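Local coordinates for LPG0439 HIT-related domain-containing protein (Legionella pneumophila subsp. pneumophila, PDB 5L0L) that is of unknown function but contains a HIT-related domain, and is part of a longer protein predicted to span the membrane, at the interface of chains A and B. Numbering follows the deposited sequence. Chains: chain A/B, Uncharacterized protein.

Contacts 1 and 2 are neighbouring patches of one two-fold symmetric interface, their C-alpha centres about 12 Å apart. Chain A feeds both through one continuous stretch: A:Glu151 and A:Pro152 serve contact 1, and A:Gly153 to A:Met155 continue into contact 2. On the other side B:Gln107, at the start of strand 107-110, belongs to both. Contact 1 combines a salt bridge with apolar packing on strands 107-110 and 115-118, whereas contact 2 is joined largely through water. The symmetry repeats both patches with the chains exchanged, which is compatible with a dimer, although the structure alone does not show that this pairing is biological.

Contact 1: the interface of chains A and B. Residues chain A 96, 135-137, 141, 151-152; chain B 2, 107-109, 114, 116, 118.
The ammonium nitrogen NZ of B:Lys2 is gripped by two oxygens, one from each chain. It forms a salt bridge at 2.9 Å with carboxylate OD2 of A:Asp136, which offers its anti lone pair, and gives a hydrogen bond to the carbonyl O of B:Gly114 at 2.8 Å, in the carbonyl plane at a C=O...N angle of 121°. A bend at the last torsion turns NZ toward them, but B:Lys2 is poorly ordered, so this grip is less certain than its lengths suggest. A:Asp136 is itself positioned by A:Tyr141, whose phenol OH accepts its backbone N-H at 2.9 Å, with N lying in the ring plane.

B:Phe109 has CG anti to its backbone N (chi1 -174°), and chain A groups crowd one side of its ring, A:Pro152 over the CG end, A:Glu151 and A:Asp136 toward the rim. Extended A:Glu151 crosses at about a right angle, with CD 3.4 Å from CD2 of B:Phe109 and the carboxylate turned 49° from the ring. A:Pro152 brings CD to within 3.7 Å of CB of B:Phe109, while the A:Asp136 backbone flanks CE1.

Farther along, A:Ile96 meets B:Gln107 tip to tip, its CG2 3.5 Å from the amide NE2, and its CD1 lies 3.5 Å from CG2 of B:Thr116. This mixed polar and apolar patch would help hold the two copies together if the pairing of the deposited assembly forms in solution.

Contact 2: the interface of chains A and B. Residues chain A 153-155; chain B 104, 107, 159-160, 162-163.
Water carries the polar link between A:Gly153-A:Met155, a loop of chain A, and chain B, because nitrogens and oxygens of the two sides do not come within direct bonding reach. Water 1 joins three groups: the backbone N of A:Gly153, with an almost straight angle of 175° at H, the side-chain OD1 of B:Asn104 at 2.7 Å, and the side-chain OE1 of B:Gln107. The two amide oxygens thus converge on one water, which would favour these amide orientations. Water 3 lies 2.7 Å from the carbonyl O of A:Gly153 and also pairs with the backbone N of B:Asn162. Water 2 spans A:Met155 N, again nearly straight at 174°, and the carbonyl O of B:Asn162, 2.7 Å from the water. Both bridges rest on B:Asn162, which is poorly ordered; with that caution, they appear to read mainly main chain, matching backbone groups of A:Gly153 and A:Met155 to its N-H and C=O.

Van der Waals contacts accompany the water bridges. A:Gly153, the most buried residue here, sets its CA 3.2 Å from the carbonyl O of B:Gln107. A:Leu154, with CG anti to its carbonyl carbon, crosses B:Asn162 obliquely and sets its CD2 methyl 3.6 Å from the amide CG of B:Asn162. B:Asn104 packs its CB against the A:Gly153 carbonyl, 3.6 Å from its O.

On chain B, NZ of poorly ordered B:Lys163 donates to B:Ala160 O at 2.7 Å, tying together the ends of the segment that flanks waters 2 and 3.

Selenomethionine A:Met155 leaves the main chain with CG anti to N (chi1 -176°), then bends at chi2 and chi3. It crosses B:Asn104 at about a right angle, bringing SE near the amide ND2, and its terminal methyl CE ends 3.6 Å from the backbone N of B:Ile159.

Contact 1: the interface of chains A and B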
ATOM      1  N   ILE A  96       4.748  -5.266 -12.977  1.00 16.69           N
ATOM      2  CA  ILE A  96       3.569  -4.631 -12.377  1.00 16.59           C
ATOM      3  C   ILE A  96       3.940  -4.376 -10.915  1.00 15.89           C
ATOM      4  O   ILE A  96       4.430  -5.278 -10.253  1.00 15.85           O
ATOM      5  CB  ILE A  96       2.372  -5.589 -12.405  1.00 17.09           C
ATOM      6  CG1 ILE A  96       1.893  -5.793 -13.827  1.00 17.82           C
ATOM      7  CG2 ILE A  96       1.249  -5.081 -11.480  1.00 17.06           C
ATOM      8  CD1 ILE A  96       0.971  -7.002 -13.955  1.00 18.33           C
ATOM      9  N   GLY A 135       4.529 -10.464 -12.702  1.00 13.61           N
ATOM     10  CA  GLY A 135       4.815 -10.776 -14.084  1.00 14.05           C
ATOM     11  C   GLY A 135       4.975 -12.271 -14.269  1.00 14.29           C
ATOM     12  O   GLY A 135       4.407 -13.037 -13.492  1.00 14.25           O
ATOM     13  N   ASP A 136       5.702 -12.696 -15.308  1.00 14.71           N
ATOM     14  CA  ASP A 136       5.930 -14.113 -15.513  1.00 15.07           C
ATOM     15  C   ASP A 136       6.832 -14.633 -14.390  1.00 14.94           C
ATOM     16  O   ASP A 136       7.999 -14.253 -14.327  1.00 14.90           O
ATOM     17  CB  ASP A 136       6.582 -14.342 -16.887  1.00 15.52           C
ATOM     18  CG  ASP A 136       6.902 -15.799 -17.162  1.00 15.80           C
ATOM     19  OD1 ASP A 136       6.749 -16.683 -16.303  1.00 15.73           O
ATOM     20  OD2 ASP A 136       7.339 -16.049 -18.308  1.00 16.35           O
ATOM     21  N   PRO A 137       6.318 -15.506 -13.519  1.00 15.04           N
ATOM     22  CA  PRO A 137       7.158 -15.991 -12.425  1.00 15.11           C
ATOM     23  C   PRO A 137       8.428 -16.697 -12.828  1.00 15.50           C
ATOM     24  O   PRO A 137       9.382 -16.681 -12.058  1.00 15.13           O
ATOM     25  CB  PRO A 137       6.248 -16.973 -11.689  1.00 15.19           C
ATOM     26  CG  PRO A 137       4.856 -16.493 -12.005  1.00 15.14           C
ATOM     27  CD  PRO A 137       4.961 -16.083 -13.440  1.00 15.21           C
ATOM     28  N   TYR A 141      13.771 -11.361 -14.921  1.00 15.76           N
ATOM     29  CA  TYR A 141      13.727  -9.923 -15.213  1.00 15.86           C
ATOM     30  C   TYR A 141      15.074  -9.276 -14.855  1.00 15.87           C
ATOM     31  O   TYR A 141      15.521  -8.318 -15.520  1.00 16.21           O
ATOM     32  CB  TYR A 141      12.556  -9.229 -14.505  1.00 15.71           C
ATOM     33  CG  TYR A 141      11.200  -9.615 -15.029  1.00 15.80           C
ATOM     34  CD1 TYR A 141      10.510 -10.707 -14.513  1.00 15.62           C
ATOM     35  CD2 TYR A 141      10.583  -8.875 -16.034  1.00 16.13           C
ATOM     36  CE1 TYR A 141       9.248 -11.056 -14.993  1.00 15.76           C
ATOM     37  CE2 TYR A 141       9.327  -9.236 -16.536  1.00 16.26           C
ATOM     38  CZ  TYR A 141       8.666 -10.323 -16.017  1.00 16.06           C
ATOM     39  OH  TYR A 141       7.428 -10.658 -16.517  1.00 16.25           O
ATOM     40  N   GLU A 151       1.286 -16.489 -10.456  1.00 16.46           N
ATOM     41  CA  GLU A 151       0.964 -15.853 -11.737  1.00 16.88           C
ATOM     42  C   GLU A 151       0.043 -14.632 -11.570  1.00 16.53           C
ATOM     43  O   GLU A 151      -0.800 -14.654 -10.694  1.00 16.34           O
ATOM     44  CB  GLU A 151       0.268 -16.845 -12.672  1.00 18.03           C
ATOM     45  CG  GLU A 151       1.232 -17.842 -13.240  1.00 18.89           C
ATOM     46  CD  GLU A 151       0.544 -18.945 -14.018  1.00 20.29           C
ATOM     47  OE1 GLU A 151      -0.678 -18.899 -14.203  1.00 21.26           O
ATOM     48  OE2 GLU A 151       1.284 -19.837 -14.445  1.00 22.24           O
ATOM     49  N   PRO A 152       0.209 -13.582 -12.395  1.00 16.34           N
ATOM     50  CA  PRO A 152      -0.682 -12.408 -12.393  1.00 16.49           C
ATOM     51  C   PRO A 152      -2.140 -12.788 -12.429  1.00 16.83           C
ATOM     52  O   PRO A 152      -2.515 -13.764 -13.099  1.00 17.02           O
ATOM     53  CB  PRO A 152      -0.249 -11.634 -13.640  1.00 16.62           C
ATOM     54  CG  PRO A 152       1.193 -11.956 -13.761  1.00 16.34           C
ATOM     55  CD  PRO A 152       1.293 -13.398 -13.370  1.00 16.39           C
TER
ATOM     56  N   LYS B   2       6.013  -8.467 -23.510  1.00 51.43           N
ATOM     57  CA  LYS B   2       5.634  -9.427 -22.457  1.00 43.95           C
ATOM     58  C   LYS B   2       4.523  -8.963 -21.488  1.00 38.53           C
ATOM     59  O   LYS B   2       3.846  -9.785 -20.847  1.00 33.73           O
ATOM     60  CB  LYS B   2       6.847  -9.779 -21.636  1.00 43.23           C
ATOM     61  CG  LYS B   2       6.696 -11.157 -21.124  1.00 42.77           C
ATOM     62  CD  LYS B   2       7.865 -11.572 -20.283  1.00 42.43           C
ATOM     63  CE  LYS B   2       7.542 -12.891 -19.598  1.00 39.67           C
ATOM     64  NZ  LYS B   2       7.387 -14.122 -20.432  1.00 37.69           N
ATOM     65  N   GLN B 107      -5.822  -8.104 -13.893  1.00 19.07           N
ATOM     66  CA  GLN B 107      -4.536  -8.589 -14.408  1.00 18.95           C
ATOM     67  C   GLN B 107      -4.687 -10.079 -14.665  1.00 19.39           C
ATOM     68  O   GLN B 107      -5.377 -10.757 -13.912  1.00 19.72           O
ATOM     69  CB  GLN B 107      -3.404  -8.335 -13.398  1.00 18.44           C
ATOM     70  CG  GLN B 107      -3.048  -6.863 -13.279  1.00 18.30           C
ATOM     71  CD  GLN B 107      -2.290  -6.479 -12.030  1.00 18.09           C
ATOM     72  OE1 GLN B 107      -1.766  -7.324 -11.304  1.00 18.57           O
ATOM     73  NE2 GLN B 107      -2.286  -5.193 -11.730  1.00 17.91           N
ATOM     74  N   SER B 108      -4.121 -10.581 -15.769  1.00 19.52           N
ATOM     75  CA  SER B 108      -4.250 -11.999 -16.080  1.00 19.95           C
ATOM     76  C   SER B 108      -2.968 -12.467 -16.773  1.00 19.81           C
ATOM     77  O   SER B 108      -2.103 -11.649 -17.126  1.00 19.70           O
ATOM     78  CB  SER B 108      -5.486 -12.270 -16.924  1.00 20.66           C
ATOM     79  OG  SER B 108      -5.379 -11.665 -18.191  1.00 21.16           O
ATOM     80  N   PHE B 109      -2.835 -13.767 -16.901  1.00 19.86           N
ATOM     81  CA  PHE B 109      -1.604 -14.351 -17.390  1.00 20.07           C
ATOM     82  C   PHE B 109      -1.902 -15.556 -18.284  1.00 21.30           C
ATOM     83  O   PHE B 109      -2.754 -16.361 -17.968  1.00 21.41           O
ATOM     84  CB  PHE B 109      -0.736 -14.760 -16.213  1.00 19.33           C
ATOM     85  CG  PHE B 109       0.628 -15.239 -16.607  1.00 18.89           C
ATOM     86  CD1 PHE B 109       1.568 -14.347 -17.094  1.00 18.55           C
ATOM     87  CD2 PHE B 109       0.975 -16.573 -16.485  1.00 19.06           C
ATOM     88  CE1 PHE B 109       2.820 -14.770 -17.460  1.00 18.37           C
ATOM     89  CE2 PHE B 109       2.230 -17.001 -16.842  1.00 18.95           C
ATOM     90  CZ  PHE B 109       3.153 -16.088 -17.347  1.00 18.63           C
ATOM     91  N   GLY B 114       3.425 -16.742 -22.084  1.00 24.11           N
ATOM     92  CA  GLY B 114       4.223 -15.938 -21.160  1.00 23.59           C
ATOM     93  C   GLY B 114       3.819 -14.477 -21.066  1.00 23.46           C
ATOM     94  O   GLY B 114       4.577 -13.667 -20.524  1.00 23.85           O
ATOM     95  N   THR B 116       1.574 -11.325 -19.770  1.00 21.86           N
ATOM     96  CA  THR B 116       0.760 -10.702 -18.726  1.00 21.65           C
ATOM     97  C   THR B 116      -0.146  -9.650 -19.378  1.00 22.35           C
ATOM     98  O   THR B 116       0.348  -8.761 -20.079  1.00 23.84           O
ATOM     99  CB  THR B 116       1.670 -10.037 -17.683  1.00 22.00           C
ATOM    100  OG1 THR B 116       2.465 -11.039 -17.041  1.00 21.62           O
ATOM    101  CG2 THR B 116       0.889  -9.289 -16.650  1.00 22.28           C
ATOM    102  N   ILE B 118      -2.986  -6.644 -18.965  1.00 23.28           N
ATOM    103  CA  ILE B 118      -3.531  -5.619 -18.053  1.00 23.54           C
ATOM    104  C   ILE B 118      -4.843  -5.085 -18.620  1.00 24.20           C
ATOM    105  O   ILE B 118      -4.855  -4.487 -19.696  1.00 24.66           O
ATOM    106  CB  ILE B 118      -2.479  -4.534 -17.806  1.00 24.47           C
ATOM    107  CG1 ILE B 118      -1.271  -5.209 -17.140  1.00 24.72           C
ATOM    108  CG2 ILE B 118      -2.979  -3.381 -16.904  1.00 24.63           C
ATOM    109  CD1 ILE B 118      -0.078  -4.361 -17.163  1.00 26.76           C
TER

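Contact 2: the interface of chains A and B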
ATOM      1  N   GLY A 153      -2.920 -12.078 -11.631  1.00 16.85           N
ATOM      2  CA  GLY A 153      -4.323 -12.410 -11.367  1.00 17.21           C
ATOM      3  C   GLY A 153      -4.557 -13.013 -10.006  1.00 17.12           C
ATOM      4  O   GLY A 153      -5.632 -12.814  -9.416  1.00 17.18           O
ATOM      5  N   LEU A 154      -3.590 -13.793  -9.528  1.00 16.89           N
ATOM      6  CA  LEU A 154      -3.710 -14.467  -8.237  1.00 16.97           C
ATOM      7  C   LEU A 154      -3.179 -13.545  -7.142  1.00 16.47           C
ATOM      8  O   LEU A 154      -2.295 -12.716  -7.402  1.00 16.16           O
ATOM      9  CB  LEU A 154      -2.912 -15.765  -8.226  1.00 17.23           C
ATOM     10  CG  LEU A 154      -3.340 -16.792  -9.283  1.00 17.89           C
ATOM     11  CD1 LEU A 154      -2.396 -17.983  -9.288  1.00 18.14           C
ATOM     12  CD2 LEU A 154      -4.781 -17.215  -9.033  1.00 18.46           C
HETATM   13  N   MSE A 155      -3.687 -13.712  -5.933  1.00 16.44           N
HETATM   14  CA  MSE A 155      -3.177 -12.980  -4.770  1.00 16.30           C
HETATM   15  C   MSE A 155      -1.763 -13.389  -4.363  1.00 16.09           C
HETATM   16  O   MSE A 155      -1.489 -14.565  -4.176  1.00 16.08           O
HETATM   17  CB  MSE A 155      -4.106 -13.219  -3.570  1.00 16.60           C
HETATM   18  CG  MSE A 155      -3.743 -12.439  -2.305  1.00 16.66           C
HETATM   19 SE   MSE A 155      -4.278 -10.568  -2.519  0.75 16.67          SE
HETATM   20  CE  MSE A 155      -6.185 -10.805  -2.302  1.00 17.12           C
TER
ATOM     21  N   ASN B 104      -5.100  -7.149  -8.917  1.00 15.11           N
ATOM     22  CA  ASN B 104      -5.166  -8.544  -9.361  1.00 15.62           C
ATOM     23  C   ASN B 104      -6.421  -8.810 -10.211  1.00 16.55           C
ATOM     24  O   ASN B 104      -6.397  -9.612 -11.149  1.00 16.65           O
ATOM     25  CB  ASN B 104      -5.196  -9.499  -8.192  1.00 15.45           C
ATOM     26  CG  ASN B 104      -3.926  -9.465  -7.370  1.00 15.13           C
ATOM     27  OD1 ASN B 104      -2.809  -9.416  -7.919  1.00 14.93           O
ATOM     28  ND2 ASN B 104      -4.088  -9.486  -6.053  1.00 14.93           N
ATOM     29  N   GLN B 107      -5.822  -8.104 -13.893  1.00 19.07           N
ATOM     30  CA  GLN B 107      -4.536  -8.589 -14.408  1.00 18.95           C
ATOM     31  C   GLN B 107      -4.687 -10.079 -14.665  1.00 19.39           C
ATOM     32  O   GLN B 107      -5.377 -10.757 -13.912  1.00 19.72           O
ATOM     33  CB  GLN B 107      -3.404  -8.335 -13.398  1.00 18.44           C
ATOM     34  CG  GLN B 107      -3.048  -6.863 -13.279  1.00 18.30           C
ATOM     35  CD  GLN B 107      -2.290  -6.479 -12.030  1.00 18.09           C
ATOM     36  OE1 GLN B 107      -1.766  -7.324 -11.304  1.00 18.57           O
ATOM     37  NE2 GLN B 107      -2.286  -5.193 -11.730  1.00 17.91           N
ATOM     38  N   ILE B 159      -9.657 -10.375  -1.267  1.00 20.84           N
ATOM     39  CA  ILE B 159     -10.398 -11.216  -2.183  1.00 23.11           C
ATOM     40  C   ILE B 159      -9.874 -10.969  -3.618  1.00 24.63           C
ATOM     41  O   ILE B 159      -9.853  -9.825  -4.152  1.00 25.80           O
ATOM     42  CB  ILE B 159     -11.950 -11.086  -2.082  1.00 23.77           C
ATOM     43  CG1 ILE B 159     -12.467 -11.066  -0.643  1.00 23.81           C
ATOM     44  CG2 ILE B 159     -12.623 -12.231  -2.835  1.00 24.84           C
ATOM     45  CD1 ILE B 159     -12.040 -12.221   0.255  1.00 24.27           C
ATOM     46  N   ALA B 160      -9.315 -12.010  -4.199  1.00 25.61           N
ATOM     47  CA  ALA B 160      -9.028 -12.016  -5.609  1.00 27.58           C
ATOM     48  C   ALA B 160     -10.150 -12.853  -6.264  1.00 29.97           C
ATOM     49  O   ALA B 160     -10.480 -13.917  -5.765  1.00 30.87           O
ATOM     50  CB  ALA B 160      -7.666 -12.625  -5.855  1.00 27.70           C
ATOM     51  N   ASN B 162      -9.855 -14.466  -9.020  1.00 36.02           N
ATOM     52  CA  ASN B 162      -9.157 -15.668  -9.451  1.00 38.35           C
ATOM     53  C   ASN B 162      -8.414 -16.259  -8.255  1.00 40.25           C
ATOM     54  O   ASN B 162      -7.610 -15.568  -7.622  1.00 38.23           O
ATOM     55  CB  ASN B 162      -8.172 -15.278 -10.569  1.00 40.66           C
ATOM     56  CG  ASN B 162      -7.519 -16.482 -11.255  1.00 43.88           C
ATOM     57  OD1 ASN B 162      -7.856 -17.647 -10.997  1.00 45.82           O
ATOM     58  ND2 ASN B 162      -6.581 -16.194 -12.154  1.00 46.05           N
ATOM     59  N   LYS B 163      -8.672 -17.531  -7.950  1.00 44.18           N
ATOM     60  CA  LYS B 163      -8.017 -18.239  -6.829  1.00 46.90           C
ATOM     61  C   LYS B 163      -7.631 -19.672  -7.242  1.00 50.49           C
ATOM     62  O   LYS B 163      -8.436 -20.348  -7.880  1.00 50.71           O
ATOM     63  CB  LYS B 163      -8.963 -18.361  -5.628  1.00 49.35           C
ATOM     64  CG  LYS B 163      -9.828 -17.162  -5.315  1.00 50.64           C
ATOM     65  CD  LYS B 163     -10.624 -17.418  -4.042  1.00 54.68           C
ATOM     66  CE  LYS B 163     -11.346 -16.162  -3.567  1.00 58.37           C
ATOM     67  NZ  LYS B 163     -12.280 -15.601  -4.597  1.00 59.23           N
TER
HETATM   68  O   HOH W   1      -1.661  -9.850 -10.341  1.00 14.46           O
HETATM   69  O   HOH W   2      -5.768 -15.761  -5.612  1.00 16.76           O
HETATM   70  O   HOH W   3      -8.263 -12.040  -9.482  1.00 27.47           O